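Local structure of sporulation-control protein spo0M (Bacillus subtilis, 5CL2) at residues V12-E17 with F87-T92; V31-G36 with R43-Q48; L49-V54 with L163-E168; P98-V101 with E105-V108; P157-R162 with E186-L191. The protein controls the expression of spo0A and is required for the cell to pass the morphological stage 0 of sporulation. All coordinates share one frame; numbering follows the deposited sequence.

Contact 1. Residues V12-E17 with F87-T92. With NA (sodium ion), chain C.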
# COMPACT_ATOMS: atom_id res chain seq x y z
N VAL A 12 16.70 23.32 -17.12
CA VAL A 12 16.95 22.35 -16.08
C VAL A 12 17.46 21.05 -16.69
O VAL A 12 17.00 20.64 -17.73
CB VAL A 12 15.68 22.10 -15.20
CG1 VAL A 12 14.53 21.55 -16.02
CG2 VAL A 12 16.03 21.23 -14.03
N ASP A 13 18.46 20.45 -16.06
CA ASP A 13 19.05 19.21 -16.53
C ASP A 13 19.36 18.31 -15.34
O ASP A 13 20.20 18.66 -14.52
CB ASP A 13 20.33 19.54 -17.33
CG ASP A 13 20.92 18.33 -18.04
OD1 ASP A 13 20.20 17.33 -18.25
OD2 ASP A 13 22.12 18.40 -18.40
N THR A 14 18.74 17.13 -15.25
CA THR A 14 19.00 16.22 -14.13
C THR A 14 19.95 15.13 -14.59
O THR A 14 19.79 14.58 -15.67
CB THR A 14 17.70 15.59 -13.58
OG1 THR A 14 16.86 16.59 -13.01
CG2 THR A 14 18.02 14.56 -12.51
N ILE A 15 20.94 14.81 -13.77
CA ILE A 15 21.92 13.80 -14.14
C ILE A 15 22.07 12.82 -12.98
O ILE A 15 22.47 13.21 -11.88
CB ILE A 15 23.30 14.44 -14.52
CG1 ILE A 15 23.13 15.52 -15.59
CG2 ILE A 15 24.32 13.39 -14.97
CD1 ILE A 15 24.36 16.40 -15.80
N LEU A 16 21.67 11.58 -13.21
CA LEU A 16 21.84 10.50 -12.24
C LEU A 16 23.24 9.93 -12.33
O LEU A 16 23.85 10.01 -13.39
CB LEU A 16 20.80 9.41 -12.48
CG LEU A 16 19.40 9.95 -12.76
CD1 LEU A 16 18.53 8.84 -13.32
CD2 LEU A 16 18.78 10.59 -11.52
N GLU A 17 23.75 9.32 -11.27
CA GLU A 17 25.09 8.76 -11.37
C GLU A 17 25.06 7.44 -12.13
O GLU A 17 26.02 7.14 -12.85
CB GLU A 17 25.70 8.53 -9.98
CG GLU A 17 26.00 9.77 -9.18
CD GLU A 17 26.51 9.42 -7.78
OE1 GLU A 17 26.70 8.21 -7.50
OE2 GLU A 17 26.77 10.36 -6.99
N PHE A 87 21.82 21.19 -7.41
CA PHE A 87 21.19 20.59 -6.25
C PHE A 87 21.39 19.09 -6.26
O PHE A 87 20.71 18.39 -6.97
CB PHE A 87 19.70 20.95 -6.23
CG PHE A 87 19.43 22.43 -6.27
CD1 PHE A 87 19.41 23.17 -5.09
CD2 PHE A 87 19.23 23.08 -7.48
CE1 PHE A 87 19.17 24.56 -5.12
CE2 PHE A 87 18.98 24.47 -7.53
CZ PHE A 87 18.96 25.21 -6.34
N PRO A 88 22.33 18.59 -5.45
CA PRO A 88 22.51 17.14 -5.32
C PRO A 88 21.42 16.49 -4.49
O PRO A 88 20.89 17.11 -3.56
CB PRO A 88 23.88 17.00 -4.64
CG PRO A 88 24.14 18.33 -3.98
CD PRO A 88 23.44 19.35 -4.84
N PHE A 89 21.06 15.25 -4.82
CA PHE A 89 19.98 14.55 -4.13
C PHE A 89 20.22 13.05 -4.01
O PHE A 89 21.00 12.45 -4.77
CB PHE A 89 18.66 14.78 -4.86
CG PHE A 89 18.62 14.16 -6.24
CD1 PHE A 89 18.24 12.82 -6.41
CD2 PHE A 89 18.99 14.90 -7.36
CE1 PHE A 89 18.23 12.25 -7.68
CE2 PHE A 89 18.98 14.34 -8.63
CZ PHE A 89 18.60 13.01 -8.79
N THR A 90 19.48 12.45 -3.08
CA THR A 90 19.46 11.01 -2.94
C THR A 90 18.06 10.53 -2.49
O THR A 90 17.38 11.19 -1.69
CB THR A 90 20.55 10.55 -1.93
OG1 THR A 90 20.70 9.13 -1.99
CG2 THR A 90 20.21 10.97 -0.52
N PHE A 91 17.63 9.38 -3.02
CA PHE A 91 16.38 8.77 -2.54
C PHE A 91 16.45 7.28 -2.74
O PHE A 91 17.22 6.78 -3.54
CB PHE A 91 15.15 9.35 -3.26
CG PHE A 91 15.05 8.95 -4.72
CD1 PHE A 91 15.68 9.71 -5.72
CD2 PHE A 91 14.27 7.86 -5.11
CE1 PHE A 91 15.58 9.37 -7.06
CE2 PHE A 91 14.16 7.50 -6.45
CZ PHE A 91 14.81 8.26 -7.43
N THR A 92 15.63 6.56 -2.00
CA THR A 92 15.65 5.13 -2.11
C THR A 92 14.54 4.67 -3.04
O THR A 92 13.40 5.12 -2.92
CB THR A 92 15.48 4.48 -0.74
OG1 THR A 92 16.46 5.04 0.14
CG2 THR A 92 15.67 2.97 -0.82
NA NA C . 18.20 14.36 -17.67
O HOH W 1 17.27 14.05 -19.40
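In a three-stranded antiparallel sheet, consistent with the arrestin-like fold of the family, Thr14 and Leu16 of strand 11-16 meet the Phe89 ring of strand 84-92. The two strands are the outermost of this sheet within the chain. Strand 26-34 runs between them and takes the backbone hydrogen bonds of both, so no backbone bond crosses this contact: Thr14 and Phe87 stay 9.3 Å apart from CA to CA. The gap is bridged by side chains on one face of the sheet. Leu16 brings its CD2 methyl to the rim of the Phe89 ring, near the ring plane, 3.7 Å from CZ. Two residues earlier on the strand, Thr14 CG2 comes obliquely to the same ring, 4.0 Å from Phe89 CE2. With CG of Phe89 set between its own N and C (chi1 66°), the ring swings over the middle strand to reach both methyls. Leu47 and Phe71 of the facing sheet pack against it as well. Two polar groups of Thr14 are engaged: OG1 is hydrogen-bonded to Thr110 OG1, and the carbonyl O binds the sodium ion at 2.6 Å, beside Asp122, Asp124 and a water. Thr14 therefore stands on a boundary, its methyl in an aromatic core and its carbonyl in an ionic site. The sodium ion is likely to polarise the Thr14 carbonyl, while the methyl of the same residue meets the ring by van der Waals contact alone.

Contact 2. Residues V31-G36 with R43-Q48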
# COMPACT_ATOMS: atom_id res chain seq x y z
N VAL A 31 20.48 17.81 -9.72
CA VAL A 31 19.68 18.67 -10.60
C VAL A 31 20.50 19.95 -10.94
O VAL A 31 20.84 20.72 -10.05
CB VAL A 31 18.36 19.08 -9.93
CG1 VAL A 31 17.52 19.93 -10.88
CG2 VAL A 31 17.57 17.84 -9.46
N HIS A 32 20.81 20.17 -12.21
CA HIS A 32 21.47 21.41 -12.66
C HIS A 32 20.47 22.40 -13.21
O HIS A 32 19.63 22.06 -14.04
CB HIS A 32 22.53 21.11 -13.71
CG HIS A 32 23.59 20.17 -13.22
ND1 HIS A 32 24.71 20.60 -12.55
CD2 HIS A 32 23.67 18.82 -13.29
CE1 HIS A 32 25.46 19.55 -12.24
NE2 HIS A 32 24.85 18.46 -12.68
N VAL A 33 20.53 23.64 -12.72
CA VAL A 33 19.62 24.67 -13.18
C VAL A 33 20.45 25.85 -13.73
O VAL A 33 21.49 26.22 -13.17
CB VAL A 33 18.70 25.13 -12.04
CG1 VAL A 33 17.57 25.96 -12.58
CG2 VAL A 33 18.11 23.92 -11.34
N LYS A 34 20.03 26.41 -14.87
CA LYS A 34 20.72 27.56 -15.45
C LYS A 34 19.71 28.67 -15.72
O LYS A 34 18.68 28.43 -16.35
CB LYS A 34 21.47 27.18 -16.73
CG LYS A 34 22.28 28.35 -17.39
CD LYS A 34 23.18 27.84 -18.54
CE LYS A 34 24.25 28.87 -18.97
NZ LYS A 34 24.99 29.52 -17.84
N GLY A 35 19.97 29.88 -15.23
CA GLY A 35 18.97 30.92 -15.38
C GLY A 35 18.86 31.33 -16.83
O GLY A 35 19.80 31.13 -17.61
N GLY A 36 17.73 31.89 -17.21
CA GLY A 36 17.58 32.33 -18.58
C GLY A 36 18.04 33.77 -18.67
O GLY A 36 18.80 34.24 -17.83
N ARG A 43 9.76 28.33 -7.42
CA ARG A 43 9.01 27.92 -6.21
C ARG A 43 9.58 26.65 -5.58
O ARG A 43 9.76 26.58 -4.37
CB ARG A 43 7.53 27.77 -6.54
CG ARG A 43 6.93 29.13 -6.96
CD ARG A 43 5.42 29.18 -6.95
NE ARG A 43 4.83 28.01 -7.60
CZ ARG A 43 3.60 27.58 -7.37
NH1 ARG A 43 2.82 28.22 -6.52
NH2 ARG A 43 3.14 26.51 -8.02
N TYR A 44 9.99 25.69 -6.40
CA TYR A 44 10.54 24.45 -5.87
C TYR A 44 11.06 23.60 -7.01
O TYR A 44 10.69 23.80 -8.15
CB TYR A 44 9.45 23.65 -5.07
CG TYR A 44 8.29 23.20 -5.94
CD1 TYR A 44 8.40 22.06 -6.73
CD2 TYR A 44 7.08 23.90 -5.97
CE1 TYR A 44 7.36 21.63 -7.54
CE2 TYR A 44 6.01 23.47 -6.79
CZ TYR A 44 6.17 22.33 -7.57
OH TYR A 44 5.16 21.87 -8.40
N ILE A 45 11.88 22.61 -6.67
CA ILE A 45 12.24 21.55 -7.59
C ILE A 45 11.88 20.19 -6.96
O ILE A 45 12.43 19.82 -5.90
CB ILE A 45 13.74 21.57 -7.95
CG1 ILE A 45 14.16 22.94 -8.50
CG2 ILE A 45 14.09 20.43 -8.93
CD1 ILE A 45 15.65 23.03 -8.74
N ASP A 46 10.98 19.47 -7.63
CA ASP A 46 10.52 18.13 -7.24
C ASP A 46 11.06 17.11 -8.22
O ASP A 46 11.28 17.42 -9.41
CB ASP A 46 8.98 18.02 -7.21
CG ASP A 46 8.35 18.66 -5.97
OD1 ASP A 46 9.08 19.02 -5.02
OD2 ASP A 46 7.11 18.87 -5.96
N LEU A 47 11.30 15.91 -7.71
CA LEU A 47 11.61 14.73 -8.50
C LEU A 47 10.45 13.74 -8.35
O LEU A 47 9.89 13.61 -7.26
CB LEU A 47 12.88 14.04 -8.02
CG LEU A 47 14.21 14.59 -8.52
CD1 LEU A 47 15.26 13.50 -8.53
CD2 LEU A 47 14.09 15.31 -9.86
N GLN A 48 10.11 13.04 -9.43
CA GLN A 48 9.08 12.01 -9.39
C GLN A 48 9.55 10.76 -10.07
O GLN A 48 10.05 10.81 -11.20
CB GLN A 48 7.78 12.45 -10.07
CG GLN A 48 7.39 13.88 -9.84
CD GLN A 48 5.91 13.99 -9.52
OE1 GLN A 48 5.08 13.30 -10.12
NE2 GLN A 48 5.58 14.87 -8.56
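Ile45 sits opposite Val31 and Val33 where the two sheets of a β-sandwich lie face to face, a layout consistent with the arrestin-like family. Strand 31-34 belongs to the three-stranded sheet and strand 43-48 to the five-stranded one; their axes approach to 10.1 Å and run at 144°, roughly antiparallel, with only side chains filling the interval. The fit is one of forks and branches. The methyl CG2 of Ile45 faces the fork of Val31, 4.0 Å from Val31 CG1 and 4.4 Å from Val31 CG2. In return, Val31 CG1 lies in the crook between the two ends of Ile45, since its distance to Ile45 CD1 is 4.2 Å; the two side chains lie alongside one another, pointing oppositely. The other prong of Val31, CG2, faces across the gap to Leu47, whose CD2 stands 4.3 Å away, so Val31 is wedged between Ile45 and Leu47. All four residues are buried. Around them, Phe87 packs on Ile45, Phe89 on Val31 and Leu47, and Leu112 on both Val33 and Ile45. The alternate residues His32 and Asp46 point away from the interface, and Asp46 makes a salt bridge to Arg72. The longer arm of Ile45 closes the far end: with CG1 anti to the carbonyl carbon (chi1 -55°) and the chain extended beyond it, CD1 reaches across the gap to meet Val33 CG2 tip to tip at 3.7 Å.

Contact 3. Residues L49-V54 with L163-E168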
# COMPACT_ATOMS: atom_id res chain seq x y z
N LEU A 49 9.32 9.63 -9.41
CA LEU A 49 9.56 8.32 -10.01
C LEU A 49 8.20 7.83 -10.50
O LEU A 49 7.23 7.84 -9.75
CB LEU A 49 10.19 7.36 -8.99
CG LEU A 49 10.77 6.04 -9.50
CD1 LEU A 49 12.12 6.23 -10.21
CD2 LEU A 49 10.89 5.04 -8.36
N SER A 50 8.11 7.47 -11.77
CA SER A 50 6.81 7.09 -12.30
C SER A 50 6.88 5.96 -13.31
O SER A 50 7.94 5.63 -13.85
CB SER A 50 6.12 8.27 -12.95
OG SER A 50 6.86 8.68 -14.06
N THR A 51 5.73 5.36 -13.53
CA THR A 51 5.63 4.33 -14.54
C THR A 51 4.23 4.44 -15.12
O THR A 51 3.57 5.47 -14.89
CB THR A 51 5.93 2.92 -13.96
OG1 THR A 51 6.07 1.99 -15.03
CG2 THR A 51 4.87 2.48 -12.96
N ARG A 52 3.84 3.47 -15.94
CA ARG A 52 2.49 3.41 -16.48
C ARG A 52 1.91 2.01 -16.24
O ARG A 52 2.64 1.03 -16.12
CB ARG A 52 2.48 3.69 -17.98
CG ARG A 52 3.59 4.57 -18.47
CD ARG A 52 3.72 4.46 -19.97
NE ARG A 52 3.96 3.09 -20.40
CZ ARG A 52 4.46 2.75 -21.59
NH1 ARG A 52 4.76 3.69 -22.48
NH2 ARG A 52 4.65 1.47 -21.89
N TYR A 53 0.59 1.91 -16.18
CA TYR A 53 -0.01 0.60 -16.04
C TYR A 53 -1.24 0.49 -16.91
O TYR A 53 -1.82 1.51 -17.31
CB TYR A 53 -0.32 0.30 -14.58
CG TYR A 53 -1.43 1.10 -13.94
CD1 TYR A 53 -1.19 2.37 -13.42
CD2 TYR A 53 -2.71 0.58 -13.82
CE1 TYR A 53 -2.21 3.10 -12.80
CE2 TYR A 53 -3.73 1.28 -13.21
CZ TYR A 53 -3.49 2.52 -12.70
OH TYR A 53 -4.55 3.18 -12.10
N VAL A 54 -1.61 -0.75 -17.22
CA VAL A 54 -2.70 -0.98 -18.17
C VAL A 54 -4.01 -1.14 -17.43
O VAL A 54 -4.10 -1.78 -16.38
CB VAL A 54 -2.45 -2.23 -19.04
CG1 VAL A 54 -3.56 -2.37 -20.09
CG2 VAL A 54 -1.12 -2.15 -19.72
N LEU A 163 0.57 0.96 -4.36
CA LEU A 163 0.34 1.39 -5.74
C LEU A 163 -0.94 0.74 -6.31
O LEU A 163 -1.35 -0.31 -5.87
CB LEU A 163 1.55 1.01 -6.59
CG LEU A 163 2.83 1.62 -6.03
CD1 LEU A 163 4.03 1.12 -6.84
CD2 LEU A 163 2.73 3.16 -6.08
N PRO A 164 -1.58 1.41 -7.28
CA PRO A 164 -2.80 0.94 -7.95
C PRO A 164 -2.59 -0.26 -8.87
O PRO A 164 -3.57 -0.84 -9.35
CB PRO A 164 -3.24 2.17 -8.75
CG PRO A 164 -1.94 2.99 -8.95
CD PRO A 164 -1.20 2.78 -7.67
N PHE A 165 -1.34 -0.60 -9.15
CA PHE A 165 -1.02 -1.68 -10.08
C PHE A 165 -0.13 -2.77 -9.48
O PHE A 165 0.47 -2.58 -8.44
CB PHE A 165 -0.31 -1.11 -11.31
CG PHE A 165 1.02 -0.50 -11.00
CD1 PHE A 165 2.17 -1.27 -10.97
CD2 PHE A 165 1.12 0.87 -10.72
CE1 PHE A 165 3.40 -0.70 -10.66
CE2 PHE A 165 2.33 1.44 -10.42
CZ PHE A 165 3.48 0.65 -10.38
N VAL A 166 -0.04 -3.92 -10.14
CA VAL A 166 1.03 -4.86 -9.79
C VAL A 166 1.79 -5.25 -11.05
O VAL A 166 1.25 -5.16 -12.15
CB VAL A 166 0.49 -6.15 -9.10
CG1 VAL A 166 -0.18 -5.80 -7.81
CG2 VAL A 166 -0.46 -6.90 -10.01
N GLN A 167 3.04 -5.68 -10.90
CA GLN A 167 3.73 -6.17 -12.08
C GLN A 167 3.40 -7.67 -12.26
O GLN A 167 3.69 -8.49 -11.40
CB GLN A 167 5.24 -5.95 -12.01
CG GLN A 167 5.93 -6.36 -13.31
CD GLN A 167 7.36 -5.85 -13.46
OE1 GLN A 167 8.13 -5.76 -12.50
NE2 GLN A 167 7.73 -5.53 -14.70
N GLU A 168 2.77 -8.00 -13.38
CA GLU A 168 2.37 -9.36 -13.69
C GLU A 168 3.35 -9.97 -14.70
O GLU A 168 3.54 -9.44 -15.81
CB GLU A 168 0.95 -9.37 -14.26
CG GLU A 168 0.40 -10.78 -14.55
CD GLU A 168 -1.05 -10.73 -15.00
OE1 GLU A 168 -1.67 -9.65 -14.89
OE2 GLU A 168 -1.58 -11.76 -15.47
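The rings of Tyr53 and Phe165 are tilted by only 27° to each other, but are so offset that little of one ring lies over the other, with centroids 5.7 Å apart. One face of the Phe165 ring carries Leu163 CB, placed toward the rim. The outer end of that ring receives Thr51 CG2 at a slant, 3.5 Å from Phe165 CZ. Round the Tyr53 ring the approaches are oblique too: Phe165 CB comes at the root, while Pro164 crosses the phenol end at about a right angle, with its CG 3.9 Å from Tyr53 CE1 and its CB 3.7 Å from Tyr53 OH. The tightest join of the two aromatic residues is thus not ring on ring but root on root, Tyr53 CB to Phe165 CB at 3.6 Å. Both take the cramped first torsion between N and C (chi1 69° and 65°), which sends each ring out across its strand rather than along it. Here the two halves of the protein meet: segment 49-54 lies on the long strand 40-57 of the five-stranded sheet in the first half, and 163-168 enters strand 165-173 of the antiparallel sheet in the second. Cys153 of strand 146-155 touches both aromatics. With an alanine in place of Tyr53, a gap would probably open against Pro164, and the Phe165 ring would be left freer to shift. Two residues earlier, Thr51 gives its hydroxyl to the carbonyl of Glu105, which fixes its rotation and keeps the methyl turned to Phe165.

Contact 4. Residues P98-V101 with E105-V108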
# COMPACT_ATOMS: atom_id res chain seq x y z
N PRO A 98 8.51 -1.37 -10.24
CA PRO A 98 8.46 -2.49 -11.19
C PRO A 98 9.80 -2.68 -11.87
O PRO A 98 10.60 -1.73 -11.95
CB PRO A 98 7.43 -2.04 -12.23
CG PRO A 98 6.90 -0.72 -11.74
CD PRO A 98 7.90 -0.17 -10.82
N ILE A 99 10.05 -3.89 -12.34
CA ILE A 99 11.25 -4.26 -13.07
C ILE A 99 11.11 -3.79 -14.51
O ILE A 99 10.03 -3.93 -15.09
CB ILE A 99 11.48 -5.80 -13.00
CG1 ILE A 99 11.89 -6.21 -11.59
CG2 ILE A 99 12.51 -6.27 -14.03
CD1 ILE A 99 11.58 -7.68 -11.28
N THR A 100 12.18 -3.25 -15.09
CA THR A 100 12.06 -2.75 -16.45
C THR A 100 12.38 -3.89 -17.38
O THR A 100 13.55 -4.21 -17.65
CB THR A 100 13.03 -1.57 -16.72
OG1 THR A 100 12.58 -0.41 -16.02
CG2 THR A 100 13.08 -1.26 -18.19
N VAL A 101 11.32 -4.48 -17.91
CA VAL A 101 11.39 -5.61 -18.82
C VAL A 101 10.04 -5.60 -19.51
O VAL A 101 9.07 -5.04 -18.97
CB VAL A 101 11.66 -6.93 -18.10
CG1 VAL A 101 10.43 -7.38 -17.31
CG2 VAL A 101 12.06 -8.00 -19.09
N GLU A 105 8.07 0.86 -18.48
CA GLU A 105 9.08 1.92 -18.35
C GLU A 105 9.00 2.61 -16.98
O GLU A 105 7.91 2.88 -16.46
CB GLU A 105 8.96 2.95 -19.49
CG GLU A 105 7.79 3.94 -19.35
CD GLU A 105 7.90 5.16 -20.29
OE1 GLU A 105 8.96 5.84 -20.29
OE2 GLU A 105 6.91 5.46 -21.02
N VAL A 106 10.17 2.88 -16.41
CA VAL A 106 10.28 3.65 -15.18
C VAL A 106 11.10 4.90 -15.47
O VAL A 106 12.22 4.83 -16.00
CB VAL A 106 10.96 2.87 -14.06
CG1 VAL A 106 11.17 3.77 -12.86
CG2 VAL A 106 10.13 1.66 -13.68
N ALA A 107 10.55 6.05 -15.14
CA ALA A 107 11.20 7.31 -15.42
C ALA A 107 11.34 8.16 -14.16
O ALA A 107 10.45 8.17 -13.31
CB ALA A 107 10.43 8.06 -16.51
N VAL A 108 12.47 8.86 -14.06
CA VAL A 108 12.66 9.95 -13.10
C VAL A 108 12.33 11.29 -13.78
O VAL A 108 12.91 11.65 -14.79
CB VAL A 108 14.10 9.98 -12.56
CG1 VAL A 108 14.33 11.22 -11.72
CG2 VAL A 108 14.40 8.70 -11.76
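Val106 makes the side-chain contacts with Pro98 and Thr100, while Glu105 just before it brings the chain alongside, its CA 5.9 Å from the CA of Thr100. The Glu105 side chain points away and forms a salt bridge with Arg52. At Val106 the direction reverses and the side chain turns toward the loop. Its CG2 does nearly all the work: it lies 3.8 Å from the carbonyl O of Pro98, 4.1 Å from CD of the Pro98 ring, and 4.0 Å from Thr100 OG1. With CG2 anti to its carbonyl carbon, Val106 turns this methyl toward the 98-101 loop and CG1 away from it. The hydroxyl it touches is not idle, since Thr100 OG1 has weak hydrogen bonds with Val128 N and Ile126 O. Ala107 and Val108 move on from the loop into the sheet, pairing by backbone with Ser50 and Asp124 on the two neighbouring strands, while Val108 packs on Leu47 and Leu49. This is a loop folded back against Val106 of an inner β-strand, packed beside the β-sandwich of the first half, consistent with the arrestin-like family.

Contact 5. Residues P157-R162 with E186-L191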
# COMPACT_ATOMS: atom_id res chain seq x y z
N PRO A 157 -6.78 -3.11 -8.20
CA PRO A 157 -7.47 -2.68 -6.98
C PRO A 157 -7.76 -3.83 -6.03
O PRO A 157 -7.81 -3.60 -4.82
CB PRO A 157 -8.79 -2.08 -7.49
CG PRO A 157 -8.99 -2.68 -8.84
CD PRO A 157 -7.60 -2.84 -9.40
N TYR A 158 -7.92 -5.05 -6.55
CA TYR A 158 -8.23 -6.21 -5.71
C TYR A 158 -7.25 -6.45 -4.57
O TYR A 158 -7.65 -6.85 -3.47
CB TYR A 158 -8.34 -7.45 -6.59
CG TYR A 158 -8.58 -8.76 -5.86
CD1 TYR A 158 -9.83 -9.10 -5.34
CD2 TYR A 158 -7.55 -9.68 -5.73
CE1 TYR A 158 -10.03 -10.32 -4.70
CE2 TYR A 158 -7.75 -10.89 -5.09
CZ TYR A 158 -8.97 -11.20 -4.58
OH TYR A 158 -9.09 -12.42 -3.97
N PHE A 159 -5.96 -6.19 -4.81
CA PHE A 159 -4.93 -6.44 -3.79
C PHE A 159 -4.72 -5.26 -2.83
O PHE A 159 -4.03 -5.39 -1.81
CB PHE A 159 -3.61 -6.76 -4.47
CG PHE A 159 -3.65 -8.04 -5.26
CD1 PHE A 159 -3.87 -9.25 -4.63
CD2 PHE A 159 -3.49 -8.03 -6.63
CE1 PHE A 159 -3.92 -10.43 -5.36
CE2 PHE A 159 -3.51 -9.20 -7.36
CZ PHE A 159 -3.74 -10.40 -6.72
N GLN A 160 -5.34 -4.13 -3.14
CA GLN A 160 -5.28 -2.96 -2.25
C GLN A 160 -3.87 -2.62 -1.76
O GLN A 160 -3.65 -2.37 -0.58
CB GLN A 160 -6.21 -3.17 -1.04
CG GLN A 160 -7.71 -3.34 -1.42
CD GLN A 160 -8.66 -3.36 -0.23
OE1 GLN A 160 -8.38 -2.80 0.84
NE2 GLN A 160 -9.82 -4.00 -0.43
N ARG A 161 -2.90 -2.60 -2.68
CA ARG A 161 -1.52 -2.28 -2.34
C ARG A 161 -1.29 -0.75 -2.28
O ARG A 161 -2.20 0.05 -2.56
CB ARG A 161 -0.55 -2.89 -3.36
CG ARG A 161 -0.91 -4.29 -3.80
CD ARG A 161 -0.73 -5.22 -2.66
NE ARG A 161 0.68 -5.31 -2.29
CZ ARG A 161 1.10 -5.86 -1.16
NH1 ARG A 161 0.21 -6.34 -0.31
NH2 ARG A 161 2.39 -5.92 -0.87
N ARG A 162 -0.06 -0.37 -1.96
CA ARG A 162 0.32 1.03 -1.94
C ARG A 162 0.09 1.64 -3.33
O ARG A 162 -0.55 2.69 -3.46
CB ARG A 162 1.77 1.17 -1.51
CG ARG A 162 2.16 2.60 -1.20
CD ARG A 162 3.65 2.76 -0.90
NE ARG A 162 4.51 2.53 -2.06
CZ ARG A 162 4.94 3.49 -2.87
NH1 ARG A 162 4.55 4.74 -2.67
NH2 ARG A 162 5.74 3.20 -3.89
N GLU A 186 1.05 -17.16 -14.47
CA GLU A 186 1.19 -15.77 -14.10
C GLU A 186 1.66 -15.67 -12.67
O GLU A 186 1.06 -16.29 -11.78
CB GLU A 186 -0.13 -15.02 -14.25
CG GLU A 186 -0.56 -14.74 -15.69
CD GLU A 186 -1.33 -15.89 -16.33
OE1 GLU A 186 -1.96 -16.72 -15.62
OE2 GLU A 186 -1.31 -15.96 -17.57
N LEU A 187 2.71 -14.88 -12.44
CA LEU A 187 3.27 -14.62 -11.12
C LEU A 187 3.25 -13.13 -10.82
O LEU A 187 3.49 -12.28 -11.70
CB LEU A 187 4.70 -15.15 -11.00
CG LEU A 187 4.97 -16.65 -11.25
CD1 LEU A 187 6.30 -17.10 -10.67
CD2 LEU A 187 3.82 -17.53 -10.76
N ILE A 188 2.93 -12.81 -9.57
CA ILE A 188 3.11 -11.47 -9.06
C ILE A 188 4.07 -11.53 -7.88
O ILE A 188 3.88 -12.32 -6.95
CB ILE A 188 1.79 -10.85 -8.60
CG1 ILE A 188 0.85 -10.65 -9.78
CG2 ILE A 188 2.03 -9.49 -7.90
CD1 ILE A 188 -0.59 -10.45 -9.33
N PHE A 189 5.12 -10.72 -7.93
CA PHE A 189 6.04 -10.60 -6.80
C PHE A 189 5.71 -9.37 -5.96
O PHE A 189 5.64 -8.25 -6.47
CB PHE A 189 7.46 -10.49 -7.30
CG PHE A 189 7.88 -11.62 -8.14
CD1 PHE A 189 8.28 -12.81 -7.58
CD2 PHE A 189 7.83 -11.52 -9.51
CE1 PHE A 189 8.66 -13.85 -8.35
CE2 PHE A 189 8.20 -12.58 -10.30
CZ PHE A 189 8.62 -13.75 -9.71
N LEU A 190 5.53 -9.59 -4.66
CA LEU A 190 5.43 -8.49 -3.71
C LEU A 190 6.66 -8.54 -2.81
O LEU A 190 6.76 -9.37 -1.91
CB LEU A 190 4.15 -8.61 -2.89
CG LEU A 190 2.89 -8.88 -3.73
CD1 LEU A 190 1.70 -9.21 -2.83
CD2 LEU A 190 2.59 -7.65 -4.57
N LEU A 191 7.58 -7.62 -3.07
CA LEU A 191 8.87 -7.63 -2.42
C LEU A 191 8.84 -6.75 -1.19
O LEU A 191 8.37 -5.62 -1.25
CB LEU A 191 9.94 -7.14 -3.39
CG LEU A 191 11.35 -7.08 -2.83
CD1 LEU A 191 11.81 -8.49 -2.54
CD2 LEU A 191 12.25 -6.41 -3.83
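Arg161 leans over Leu190 and meets it with its guanidinium alone. From CB the chain heads toward the strand, then bends twice, at chi2 (-68°) and chi3 (-66°), so that CG and CD fold round and bring the flat end broadside to the leucine. The first atom to touch is NE, 3.8 Å from Leu190 CD2. CZ follows: Leu190 CD1 stands 3.8 Å from it, over the centre of one guanidinium face. Of the two terminal nitrogens, NH2 reaches furthest down the leucine, to 3.8 Å from Leu190 CB, and NH1 keeps CD1 at 4.1 Å while approaching NH2 of Arg161 of the second subunit, a like charge. A serine in its place would probably leave Leu190 without the flat group that covers its methyls. Beside this pair, Phe159 and Ile188 extend toward each other from the two segments, with Ile188 CD1 3.7 Å from Phe159 CE2; Tyr158 CD2 lies over one face of the Phe159 ring, toward its rim. A 3-10 turn, with Gln160 N bonded to Pro157 O, carries Phe159 to this place. The loop 157-162, leading from strand 146-155 to strand 165-173, thus packs on one face of strand 185-191, which runs between strands 165-173 and 195-202, while Leu187 and Phe189 on the other face rest against helix 132-143.

Contacts 1 and 2, centres 10 Å apart, share the sandwich core of the first half: Phe89 of contact 1 touches Leu47 of contact 2, and Phe87 O and Asp13 O probably bond Val31 N and His32 N. Leu47 also meets Val108 of contact 4. Contact 2 runs on into contact 3 along strand 40-57, their centres 26 Å apart. Contacts 3 and 4, 9 Å apart by centres, lock together through Gln167 OE1 to Ile99 N and Phe165 against Pro98, and contact 5 adjoins contact 3 through Val166 and Ile188. The side chain of Val31 is about 9 Å from the sodium ion. The side chain of Val106 is about 14 Å from the sodium ion.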